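Local coordinates for protein mRNA interferase (Mycobacterium tuberculosis, PDB 6L2A) that is probably the RNA-cleaving toxin of a MazEF-type toxin-antitoxin pair, an endoribonuclease of the PemK/MazF family, at residues V52-S57 with Q86-A91. The protein carries 6 engineered substitutions. Residues are numbered along the deposited sequence; the frame is centred on the assembly and turned at random.
Sequences VVPVTS and QIRSIA
Val52 and Arg88 meet as an antiparallel hydrogen-bonded pair, trading two backbone bonds: Val52 N to Arg88 O at 2.8 Å and Arg88 N to Val52 O at 3.0 Å. Both are close to straight. Val52 O is also approached by Ile87 CA, a CH...O contact of 3.5 Å. The side chains of Val52 and Arg88 lie on one face of the sheet. On that face Val52 CG1, anti to its own carbonyl carbon (chi1 -60°), reaches Ile90 CD1 at 4.0 Å, the two side chains crossing at about a right angle. Toward Pro54 the two backbones make no further hydrogen bond with each other, whereas the other way the pairing continues through Ile90 and Ile50. Pro54 has no N-H to offer; its CD instead sits 3.1 Å from Gln86 O, and its CG packs 3.8 Å from Gln86 CB before the glutamine chain turns away. Ile87, which is buried, puts its CB 4.3 Å from Val53 CG2, and Leu114 of helix 104-117 touches both side chains. The axes of the two short strand segments cross at 104°, in keeping with the curled, SH3-like sheet of MazF toxins. Strand 49-56 is shared: Val53 and Val55 bond through their backbones to strand 28-32, Pro54 and Thr56 to strand 80-83, while Ser89 OG and Ile87 O hydrogen-bond to Ile87 O and Ser89 OG of the second subunit, placing strand 88-91 at the dimer interface.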
loop_
_atom_site.group_PDB
_atom_site.type_symbol
_atom_site.label_atom_id
_atom_site.label_comp_id
_atom_site.label_asym_id
_atom_site.label_seq_id
_atom_site.Cartn_x
_atom_site.Cartn_y
_atom_site.Cartn_z
ATOM N N VAL A 52 0.337 4.555 4.723
ATOM C CA VAL A 52 1.308 4.409 5.797
ATOM C C VAL A 52 1.905 3.009 5.774
ATOM O O VAL A 52 1.316 2.059 5.254
ATOM C CB VAL A 52 0.693 4.695 7.185
ATOM C CG1 VAL A 52 0.152 6.118 7.248
ATOM C CG2 VAL A 52 -0.398 3.679 7.504
ATOM N N VAL A 53 3.090 2.899 6.364
ATOM C CA VAL A 53 3.784 1.627 6.547
ATOM C C VAL A 53 3.916 1.365 8.043
ATOM O O VAL A 53 4.615 2.115 8.741
ATOM C CB VAL A 53 5.151 1.642 5.847
ATOM C CG1 VAL A 53 5.998 0.479 6.307
ATOM C CG2 VAL A 53 4.964 1.600 4.337
ATOM N N PRO A 54 3.264 0.334 8.577
ATOM C CA PRO A 54 3.317 0.095 10.023
ATOM C C PRO A 54 4.715 -0.266 10.492
ATOM O O PRO A 54 5.536 -0.804 9.746
ATOM C CB PRO A 54 2.347 -1.076 10.229
ATOM C CG PRO A 54 1.466 -1.061 9.026
ATOM C CD PRO A 54 2.327 -0.575 7.901
ATOM N N VAL A 55 4.969 0.031 11.762
ATOM C CA VAL A 55 6.273 -0.136 12.383
ATOM C C VAL A 55 6.111 -1.025 13.609
ATOM O O VAL A 55 5.131 -0.896 14.351
ATOM C CB VAL A 55 6.872 1.239 12.750
ATOM C CG1 VAL A 55 8.034 1.090 13.682
ATOM C CG2 VAL A 55 7.303 1.973 11.491
ATOM N N THR A 56 7.060 -1.942 13.810
ATOM C CA THR A 56 7.027 -2.867 14.936
ATOM C C THR A 56 8.379 -2.891 15.635
ATOM O O THR A 56 9.418 -2.630 15.024
ATOM C CB THR A 56 6.657 -4.292 14.496
ATOM O OG1 THR A 56 6.747 -5.179 15.619
ATOM C CG2 THR A 56 7.599 -4.775 13.406
ATOM N N SER A 57 8.353 -3.220 16.926
ATOM C CA SER A 57 9.553 -3.257 17.750
ATOM C C SER A 57 10.240 -4.616 17.753
ATOM O O SER A 57 11.297 -4.757 18.376
ATOM C CB SER A 57 9.216 -2.852 19.190
ATOM O OG SER A 57 8.152 -3.631 19.706
ATOM N N GLN A 86 3.099 -4.596 5.007
ATOM C CA GLN A 86 1.878 -4.306 5.746
ATOM C C GLN A 86 1.299 -2.944 5.382
ATOM O O GLN A 86 0.526 -2.378 6.159
ATOM C CB GLN A 86 2.139 -4.387 7.250
ATOM C CG GLN A 86 2.750 -5.702 7.703
ATOM C CD GLN A 86 1.779 -6.547 8.500
ATOM O OE1 GLN A 86 0.801 -7.067 7.960
ATOM N NE2 GLN A 86 2.041 -6.687 9.795
ATOM N N ILE A 87 1.659 -2.416 4.208
ATOM C CA ILE A 87 1.243 -1.078 3.803
ATOM C C ILE A 87 -0.279 -0.974 3.775
ATOM O O ILE A 87 -0.979 -1.897 3.338
ATOM C CB ILE A 87 1.868 -0.752 2.435
ATOM C CG1 ILE A 87 1.435 0.620 1.922
ATOM C CG2 ILE A 87 1.535 -1.838 1.416
ATOM C CD1 ILE A 87 2.119 1.006 0.624
ATOM N N ARG A 88 -0.801 0.149 4.276
ATOM C CA ARG A 88 -2.236 0.397 4.308
ATOM C C ARG A 88 -2.516 1.852 3.971
ATOM O O ARG A 88 -1.677 2.734 4.175
ATOM C CB ARG A 88 -2.871 0.111 5.678
ATOM C CG ARG A 88 -2.182 -0.917 6.543
ATOM C CD ARG A 88 -2.769 -2.300 6.337
ATOM N NE ARG A 88 -2.490 -3.167 7.477
ATOM C CZ ARG A 88 -3.218 -3.186 8.589
ATOM N NH1 ARG A 88 -2.898 -4.004 9.581
ATOM N NH2 ARG A 88 -4.270 -2.385 8.708
ATOM N N SER A 89 -3.726 2.095 3.480
ATOM C CA SER A 89 -4.258 3.439 3.317
ATOM C C SER A 89 -5.307 3.682 4.391
ATOM O O SER A 89 -6.178 2.836 4.618
ATOM C CB SER A 89 -4.860 3.640 1.925
ATOM O OG SER A 89 -3.847 3.599 0.935
ATOM N N ILE A 90 -5.212 4.831 5.058
ATOM C CA ILE A 90 -6.100 5.171 6.157
ATOM C C ILE A 90 -6.671 6.558 5.913
ATOM O O ILE A 90 -6.123 7.358 5.152
ATOM C CB ILE A 90 -5.381 5.123 7.522
ATOM C CG1 ILE A 90 -4.189 6.081 7.522
ATOM C CG2 ILE A 90 -4.925 3.707 7.837
ATOM C CD1 ILE A 90 -3.523 6.234 8.881
ATOM N N ALA A 91 -7.791 6.833 6.571
ATOM C CA ALA A 91 -8.332 8.181 6.584
ATOM C C ALA A 91 -7.457 9.082 7.445
ATOM O O ALA A 91 -6.832 8.637 8.411
ATOM C CB ALA A 91 -9.766 8.178 7.112
#